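Local structure of manganese lipoxygenase (Gaeumannomyces graminis, 5FX8) at residues A[79-84]-A[327-332]; A[289-294]-A[356-361]. The protein oxidises linoleic and alpha-linolenic acids with molecular oxygen to 11S- and 13R-hydroperoxy fatty acids, using a catalytic manganese ion. All coordinates share one frame; numbering follows the deposited sequence.

Contact 1 of 2, residues A[79-84]-A[327-332]; sequences QTTFYP and AIRPVG
The guanidinium of R329 has Y83 over one face and the backbone of T81 at its edge. In this lipoxygenase fold the contact joins helix 328-336 to the segment that runs from a loop into strand 83-85, which pairs with strand 71-73. Y83 CB sits 4.0 Å above the guanidinium plane, over its centre. The planes of the Y83 ring and the R329 guanidinium are 78° apart, and R329 NE lies at the ring edge, 3.6 Å from Y83 CD1. One face of the Y83 ring carries P84 CD, offset toward the rim. R329 reaches over with its chain bent at chi3 (-118°) and binds consecutive carbonyls. NH1 donates to T81 O at 2.8 Å. The N-H...O angle is nearly straight, and the acceptor lies in the guanidinium plane. NH2 makes a weak bond of 3.2 Å to F82 O and also packs against T81 CG2. Beyond the two segments, NE forms a salt bridge with E298 and NH1 also bonds T76 O. The arginine thus ties this segment to helix 268-305, and E298 probably balances its charge. T80 OG1 is hydrogen-bonded to T295 on the same helix. CG anti to the backbone N (chi1 -175°) sends the Y83 ring toward helix 328-336. There Y83 OH lies 3.3 Å from P330 CG and is hydrogen-bonded to Y326 O.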
ATOM      1  N   GLN A  79      19.422   8.676   4.857  1.00 13.15           N
ATOM      2  CA  GLN A  79      20.650   8.081   5.317  1.00 14.42           C
ATOM      3  C   GLN A  79      20.320   7.074   6.418  1.00 15.34           C
ATOM      4  O   GLN A  79      20.354   7.392   7.604  1.00 14.23           O
ATOM      5  CB  GLN A  79      21.610   9.152   5.774  1.00 14.74           C
ATOM      6  CG  GLN A  79      22.988   8.607   6.059  1.00 19.63           C
ATOM      7  CD  GLN A  79      23.620   7.919   4.858  1.00 24.29           C
ATOM      8  OE1 GLN A  79      23.562   8.423   3.726  1.00 22.53           O
ATOM      9  NE2 GLN A  79      24.234   6.765   5.098  1.00 21.62           N
ATOM     10  N   THR A  80      20.025   5.844   6.014  1.00 15.60           N
ATOM     11  CA  THR A  80      19.808   4.773   6.979  1.00 13.99           C
ATOM     12  C   THR A  80      20.672   3.563   6.657  1.00 11.68           C
ATOM     13  O   THR A  80      21.723   3.348   7.254  1.00 12.58           O
ATOM     14  CB  THR A  80      18.334   4.314   7.022  1.00 13.95           C
ATOM     15  OG1 THR A  80      17.989   3.595   5.821  1.00  9.77           O
ATOM     16  CG2 THR A  80      17.364   5.485   7.253  1.00  9.98           C
ATOM     17  N   THR A  81      20.228   2.786   5.694  1.00 10.21           N
ATOM     18  CA  THR A  81      20.656   1.423   5.468  1.00  9.61           C
ATOM     19  C   THR A  81      21.290   1.317   4.087  1.00 15.54           C
ATOM     20  O   THR A  81      20.915   2.046   3.174  1.00 15.23           O
ATOM     21  CB  THR A  81      19.421   0.511   5.613  1.00 10.34           C
ATOM     22  OG1 THR A  81      19.164   0.242   6.984  1.00 14.94           O
ATOM     23  CG2 THR A  81      19.575  -0.722   4.910  1.00 11.82           C
ATOM     24  N   PHE A  82      22.255   0.417   3.934  1.00  8.93           N
ATOM     25  CA  PHE A  82      22.852   0.180   2.632  1.00  9.37           C
ATOM     26  C   PHE A  82      21.788  -0.284   1.642  1.00  9.00           C
ATOM     27  O   PHE A  82      20.885  -1.041   1.987  1.00  8.07           O
ATOM     28  CB  PHE A  82      23.958  -0.884   2.741  1.00  9.69           C
ATOM     29  CG  PHE A  82      25.145  -0.489   3.599  1.00 10.29           C
ATOM     30  CD1 PHE A  82      25.723   0.768   3.501  1.00  9.52           C
ATOM     31  CD2 PHE A  82      25.712  -1.399   4.491  1.00  9.57           C
ATOM     32  CE1 PHE A  82      26.823   1.100   4.277  1.00  9.84           C
ATOM     33  CE2 PHE A  82      26.810  -1.051   5.278  1.00  7.94           C
ATOM     34  CZ  PHE A  82      27.354   0.188   5.169  1.00  8.09           C
ATOM     35  N   TYR A  83      21.896   0.167   0.419  1.00 13.59           N
ATOM     36  CA  TYR A  83      21.071  -0.278  -0.692  1.00  9.35           C
ATOM     37  C   TYR A  83      21.933  -1.086  -1.647  1.00 14.51           C
ATOM     38  O   TYR A  83      23.104  -0.764  -1.833  1.00 11.83           O
ATOM     39  CB  TYR A  83      20.444   0.911  -1.426  1.00  8.00           C
ATOM     40  CG  TYR A  83      19.475   0.523  -2.506  1.00 11.36           C
ATOM     41  CD1 TYR A  83      18.146   0.263  -2.212  1.00  8.09           C
ATOM     42  CD2 TYR A  83      19.881   0.409  -3.815  1.00  7.23           C
ATOM     43  CE1 TYR A  83      17.277  -0.084  -3.189  1.00  7.78           C
ATOM     44  CE2 TYR A  83      19.020   0.062  -4.776  1.00  7.29           C
ATOM     45  CZ  TYR A  83      17.726  -0.185  -4.469  1.00  8.15           C
ATOM     46  OH  TYR A  83      16.867  -0.535  -5.472  1.00  9.40           O
ATOM     47  N   PRO A  84      21.414  -2.168  -2.215  1.00  7.93           N
ATOM     48  CA  PRO A  84      22.266  -3.058  -3.005  1.00  8.80           C
ATOM     49  C   PRO A  84      22.748  -2.417  -4.278  1.00  9.70           C
ATOM     50  O   PRO A  84      21.989  -1.777  -5.001  1.00 16.36           O
ATOM     51  CB  PRO A  84      21.352  -4.250  -3.316  1.00  8.45           C
ATOM     52  CG  PRO A  84      20.050  -3.782  -3.121  1.00  8.13           C
ATOM     53  CD  PRO A  84      20.095  -2.773  -2.018  1.00 10.59           C
ATOM     54  N   ALA A 327      12.236  -1.699  -5.269  1.00  8.64           N
ATOM     55  CA  ALA A 327      11.714  -0.615  -6.058  1.00  8.29           C
ATOM     56  C   ALA A 327      11.436   0.635  -5.241  1.00  7.88           C
ATOM     57  O   ALA A 327      11.479   1.728  -5.798  1.00 16.97           O
ATOM     58  CB  ALA A 327      10.441  -1.067  -6.765  1.00  8.59           C
ATOM     59  N   ILE A 328      11.208   0.520  -3.935  1.00  7.73           N
ATOM     60  CA  ILE A 328      10.635   1.644  -3.200  1.00  7.88           C
ATOM     61  C   ILE A 328      11.631   2.795  -3.086  1.00 16.85           C
ATOM     62  O   ILE A 328      11.252   3.959  -3.233  1.00 12.28           O
ATOM     63  CB  ILE A 328      10.109   1.194  -1.821  1.00  7.83           C
ATOM     64  CG1 ILE A 328       9.096   0.061  -1.976  1.00  7.92           C
ATOM     65  CG2 ILE A 328       9.420   2.343  -1.103  1.00  6.47           C
ATOM     66  CD1 ILE A 328       7.933   0.389  -2.838  1.00  7.03           C
ATOM     67  N   ARG A 329      12.905   2.512  -2.834  1.00  6.62           N
ATOM     68  CA  ARG A 329      13.866   3.613  -2.778  1.00  7.56           C
ATOM     69  C   ARG A 329      14.090   4.282  -4.144  1.00 11.59           C
ATOM     70  O   ARG A 329      14.030   5.521  -4.218  1.00 10.73           O
ATOM     71  CB  ARG A 329      15.163   3.130  -2.125  1.00  7.35           C
ATOM     72  CG  ARG A 329      14.979   2.832  -0.651  1.00 11.60           C
ATOM     73  CD  ARG A 329      16.264   2.971   0.162  1.00 11.08           C
ATOM     74  NE  ARG A 329      16.690   1.717   0.795  1.00 10.04           N
ATOM     75  CZ  ARG A 329      17.761   1.581   1.564  1.00  7.84           C
ATOM     76  NH1 ARG A 329      18.533   2.615   1.820  1.00  8.40           N
ATOM     77  NH2 ARG A 329      18.054   0.411   2.076  1.00  7.64           N
ATOM     78  N   PRO A 330      14.324   3.560  -5.243  1.00  8.12           N
ATOM     79  CA  PRO A 330      14.473   4.247  -6.536  1.00  8.02           C
ATOM     80  C   PRO A 330      13.248   5.024  -6.987  1.00  8.76           C
ATOM     81  O   PRO A 330      13.370   6.144  -7.517  1.00 13.75           O
ATOM     82  CB  PRO A 330      14.764   3.093  -7.491  1.00  7.70           C
ATOM     83  CG  PRO A 330      15.254   2.056  -6.680  1.00  7.99           C
ATOM     84  CD  PRO A 330      14.615   2.131  -5.372  1.00  8.12           C
ATOM     85  N   VAL A 331      12.066   4.428  -6.845  1.00  9.87           N
ATOM     86  CA  VAL A 331      10.845   5.070  -7.304  1.00  9.01           C
ATOM     87  C   VAL A 331      10.552   6.284  -6.441  1.00  8.65           C
ATOM     88  O   VAL A 331      10.242   7.372  -6.948  1.00 17.41           O
ATOM     89  CB  VAL A 331       9.678   4.064  -7.304  1.00 10.07           C
ATOM     90  CG1 VAL A 331       8.345   4.752  -7.522  1.00  9.47           C
ATOM     91  CG2 VAL A 331       9.894   3.010  -8.363  1.00  8.38           C
ATOM     92  N   GLY A 332      10.697   6.125  -5.129  1.00  7.57           N
ATOM     93  CA  GLY A 332      10.481   7.238  -4.229  1.00  8.14           C
ATOM     94  C   GLY A 332      11.440   8.383  -4.480  1.00  8.92           C
ATOM     95  O   GLY A 332      11.050   9.545  -4.464  1.00 17.73           O
TER

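Contact 2 of 2, residues A[289-294]-A[356-361]; sequences YHVLFH and DFPGSV. With MN (manganese (II) ion), chain I.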
ATOM      1  N   TYR A 289       8.797   8.148   9.234  1.00 11.39           N
ATOM      2  CA  TYR A 289       9.359   7.075   9.998  1.00 11.36           C
ATOM      3  C   TYR A 289       9.193   5.742   9.287  1.00 11.17           C
ATOM      4  O   TYR A 289      10.044   4.878   9.456  1.00 11.68           O
ATOM      5  CB  TYR A 289       8.718   7.058  11.377  1.00 14.70           C
ATOM      6  CG  TYR A 289       9.272   5.994  12.285  1.00 15.15           C
ATOM      7  CD1 TYR A 289      10.449   6.199  12.982  1.00 15.36           C
ATOM      8  CD2 TYR A 289       8.612   4.797  12.453  1.00 17.37           C
ATOM      9  CE1 TYR A 289      10.952   5.240  13.814  1.00 16.51           C
ATOM     10  CE2 TYR A 289       9.105   3.826  13.292  1.00 23.54           C
ATOM     11  CZ  TYR A 289      10.278   4.048  13.973  1.00 23.58           C
ATOM     12  OH  TYR A 289      10.783   3.074  14.812  1.00 24.05           O
ATOM     13  N   HIS A 290       8.122   5.540   8.494  1.00 11.32           N
ATOM     14  CA  HIS A 290       7.965   4.199   7.911  1.00 11.49           C
ATOM     15  C   HIS A 290       8.994   3.885   6.839  1.00 10.33           C
ATOM     16  O   HIS A 290       9.084   2.729   6.403  1.00 14.02           O
ATOM     17  CB  HIS A 290       6.561   3.987   7.336  1.00 10.29           C
ATOM     18  CG  HIS A 290       6.449   4.222   5.862  1.00 10.20           C
ATOM     19  ND1 HIS A 290       6.389   5.486   5.331  1.00 11.80           N
ATOM     20  CD2 HIS A 290       6.339   3.368   4.812  1.00 10.36           C
ATOM     21  CE1 HIS A 290       6.274   5.404   4.018  1.00 11.48           C
ATOM     22  NE2 HIS A 290       6.244   4.129   3.675  1.00 31.56           N
ATOM     23  N   VAL A 291       9.759   4.879   6.390  1.00 10.82           N
ATOM     24  CA  VAL A 291      10.923   4.604   5.560  1.00  9.82           C
ATOM     25  C   VAL A 291      11.763   3.504   6.190  1.00 13.61           C
ATOM     26  O   VAL A 291      12.272   2.613   5.499  1.00 14.88           O
ATOM     27  CB  VAL A 291      11.716   5.900   5.355  1.00  9.83           C
ATOM     28  CG1 VAL A 291      12.975   5.665   4.564  1.00 11.40           C
ATOM     29  CG2 VAL A 291      10.855   6.859   4.647  1.00 12.08           C
ATOM     30  N   LEU A 292      11.849   3.510   7.522  1.00 10.69           N
ATOM     31  CA  LEU A 292      12.584   2.483   8.242  1.00  9.55           C
ATOM     32  C   LEU A 292      11.895   1.122   8.149  1.00 12.43           C
ATOM     33  O   LEU A 292      12.569   0.085   8.082  1.00 12.62           O
ATOM     34  CB  LEU A 292      12.779   2.932   9.690  1.00 11.01           C
ATOM     35  CG  LEU A 292      13.696   4.136   9.939  1.00 11.32           C
ATOM     36  CD1 LEU A 292      13.729   4.501  11.383  1.00 13.89           C
ATOM     37  CD2 LEU A 292      15.039   3.726   9.589  1.00 11.02           C
ATOM     38  N   PHE A 293      10.562   1.091   8.121  1.00 18.16           N
ATOM     39  CA  PHE A 293       9.883  -0.162   7.812  1.00  8.34           C
ATOM     40  C   PHE A 293      10.255  -0.651   6.427  1.00  8.89           C
ATOM     41  O   PHE A 293      10.106  -1.834   6.145  1.00 17.43           O
ATOM     42  CB  PHE A 293       8.353  -0.047   7.867  1.00  9.82           C
ATOM     43  CG  PHE A 293       7.781   0.287   9.223  1.00 12.17           C
ATOM     44  CD1 PHE A 293       8.585   0.567  10.300  1.00 17.62           C
ATOM     45  CD2 PHE A 293       6.414   0.337   9.413  1.00 18.17           C
ATOM     46  CE1 PHE A 293       8.041   0.886  11.523  1.00 20.40           C
ATOM     47  CE2 PHE A 293       5.873   0.648  10.653  1.00  9.80           C
ATOM     48  CZ  PHE A 293       6.688   0.925  11.689  1.00 12.62           C
ATOM     49  N   HIS A 294      10.711   0.229   5.539  1.00  9.51           N
ATOM     50  CA  HIS A 294      11.224  -0.276   4.270  1.00  8.51           C
ATOM     51  C   HIS A 294      12.687  -0.715   4.374  1.00  8.12           C
ATOM     52  O   HIS A 294      13.038  -1.794   3.906  1.00 24.01           O
ATOM     53  CB  HIS A 294      11.057   0.777   3.172  1.00 13.39           C
ATOM     54  CG  HIS A 294       9.677   0.858   2.596  1.00  8.07           C
ATOM     55  ND1 HIS A 294       9.216  -0.023   1.649  1.00  7.97           N
ATOM     56  CD2 HIS A 294       8.661   1.719   2.832  1.00  9.10           C
ATOM     57  CE1 HIS A 294       7.977   0.289   1.323  1.00 10.24           C
ATOM     58  NE2 HIS A 294       7.615   1.345   2.027  1.00 30.26           N
ATOM     59  N   ASP A 356      15.362  14.051   5.580  1.00 15.60           N
ATOM     60  CA  ASP A 356      16.269  14.152   6.722  1.00 11.61           C
ATOM     61  C   ASP A 356      15.737  13.406   7.944  1.00 15.21           C
ATOM     62  O   ASP A 356      16.524  12.899   8.751  1.00 14.34           O
ATOM     63  CB  ASP A 356      16.539  15.628   7.030  1.00 14.12           C
ATOM     64  CG  ASP A 356      17.248  15.861   8.372  1.00 22.36           C
ATOM     65  OD1 ASP A 356      18.490  15.710   8.430  1.00 24.60           O
ATOM     66  OD2 ASP A 356      16.574  16.255   9.359  1.00 18.48           O
ATOM     67  N   PHE A 357      14.418  13.280   8.083  1.00 17.99           N
ATOM     68  CA  PHE A 357      13.897  12.722   9.329  1.00 13.75           C
ATOM     69  C   PHE A 357      14.297  11.262   9.613  1.00 14.42           C
ATOM     70  O   PHE A 357      14.777  10.991  10.726  1.00 20.05           O
ATOM     71  CB  PHE A 357      12.385  12.917   9.354  1.00 11.38           C
ATOM     72  CG  PHE A 357      11.770  12.479  10.616  1.00 13.46           C
ATOM     73  CD1 PHE A 357      11.848  13.272  11.744  1.00 12.37           C
ATOM     74  CD2 PHE A 357      11.127  11.268  10.693  1.00 11.34           C
ATOM     75  CE1 PHE A 357      11.288  12.878  12.911  1.00 14.31           C
ATOM     76  CE2 PHE A 357      10.565  10.865  11.864  1.00 12.29           C
ATOM     77  CZ  PHE A 357      10.646  11.667  12.975  1.00 14.83           C
ATOM     78  N   PRO A 358      14.115  10.285   8.711  1.00 13.46           N
ATOM     79  CA  PRO A 358      14.524   8.908   9.065  1.00 13.83           C
ATOM     80  C   PRO A 358      16.019   8.725   9.280  1.00 15.97           C
ATOM     81  O   PRO A 358      16.428   7.831  10.033  1.00 15.25           O
ATOM     82  CB  PRO A 358      14.033   8.083   7.874  1.00 11.01           C
ATOM     83  CG  PRO A 358      13.897   9.084   6.771  1.00 12.57           C
ATOM     84  CD  PRO A 358      13.405  10.307   7.423  1.00 11.75           C
ATOM     85  N   GLY A 359      16.852   9.522   8.610  1.00 16.01           N
ATOM     86  CA  GLY A 359      18.263   9.520   8.919  1.00 12.77           C
ATOM     87  C   GLY A 359      18.576  10.079  10.289  1.00 14.75           C
ATOM     88  O   GLY A 359      19.478   9.589  10.957  1.00 19.05           O
ATOM     89  N   SER A 360      17.866  11.121  10.720  1.00 14.01           N
ATOM     90  CA  SER A 360      18.033  11.608  12.090  1.00 15.47           C
ATOM     91  C   SER A 360      17.618  10.568  13.110  1.00 17.26           C
ATOM     92  O   SER A 360      18.273  10.414  14.144  1.00 20.48           O
ATOM     93  CB  SER A 360      17.201  12.854  12.334  1.00 14.44           C
ATOM     94  OG  SER A 360      17.537  13.868  11.442  1.00 24.25           O
ATOM     95  N   VAL A 361      16.491   9.900  12.870  1.00 14.99           N
ATOM     96  CA  VAL A 361      16.077   8.821  13.755  1.00 15.87           C
ATOM     97  C   VAL A 361      17.169   7.768  13.838  1.00 16.89           C
ATOM     98  O   VAL A 361      17.595   7.381  14.926  1.00 17.45           O
ATOM     99  CB  VAL A 361      14.744   8.224  13.280  1.00 14.02           C
ATOM    100  CG1 VAL A 361      14.340   7.051  14.136  1.00 13.14           C
ATOM    101  CG2 VAL A 361      13.682   9.279  13.315  1.00 15.35           C
TER
HETATM  102 MN    MN I1000       5.737   2.344   2.086  1.00  8.02          MN
HETATM  103  O   HOH W   1       6.395   4.357   0.894  1.00 33.97           O
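Y289, V291 and L292 on helix 268-305 meet F357, P358 and V361 on helix 351-363. The short helical segments approach to 8.6 Å between axes, with 71° between their N-to-C directions. Contact across them is by apolar packing.

Among the aliphatic contacts, V361 CG1 is shared by two partners. It lies 3.8 Å from L292 CD1 and also touches Y289. P358 CB is 4.1 Å from V291 CB, and the proline ring also reaches V291 CG1 through CG. L292 CG makes a longer contact with P358 CB. Helix 351-363 is kinked at P358, whose ring nitrogen has no hydrogen to bond the turn before.

The aromatic contacts are made at ring edges. With CG anti to the backbone N (chi1 -178°), the Y289 ring is carried to V361. V361 CG1 approaches the edge of the tyrosine ring near its plane, 3.9 Å from Y289 CE1. The F357 ring turns its own edge to the backbone of Y289, with F357 CD2 4.2 Å from Y289 N. One face of F357 carries V361 CG2 from its own helix, offset toward the rim.

Of the two segments, 289-294 supplies the metal ligands. H290 NE2 binds manganese at 2.4 Å and H294 NE2 binds it at 2.1 Å. Water 1 is a further ligand, lying at the edge of the H290 ring in its plane. H478, N482 OD1 and a terminal oxygen of V618 complete the site. H290 ND1 is hydrogen-bonded to Q287 O, which would help fix the ring's rotation. Two histidines four residues apart on one long helix, joined by H478 on helix 460-481, N482 just after that helix and the C-terminal carboxylate of V618, form the catalytic metal site characteristic of lipoxygenases.

How the contacts relate
Both contacts involve helix 268-305. Contact 2 includes part of it, whereas contact 1 reaches it through outside partners such as E298 and T295. Contact 2 is buried and has its centre about 11 Å from the chain centre. Contact 1 is partly buried, with its centre about 17 Å out, and V331 there packs on P339 of the second subunit. Their chemistry differs: an arginine binding backbone carbonyls in contact 1, apolar helix packing beside metal ligands in contact 2. They touch directly. T80 CG2 is 3.7 Å from L292 CD2, and I328 CG1 is 3.5 Å from H294 CE1, on the ring of a manganese ligand. Their segments alternate along the chain.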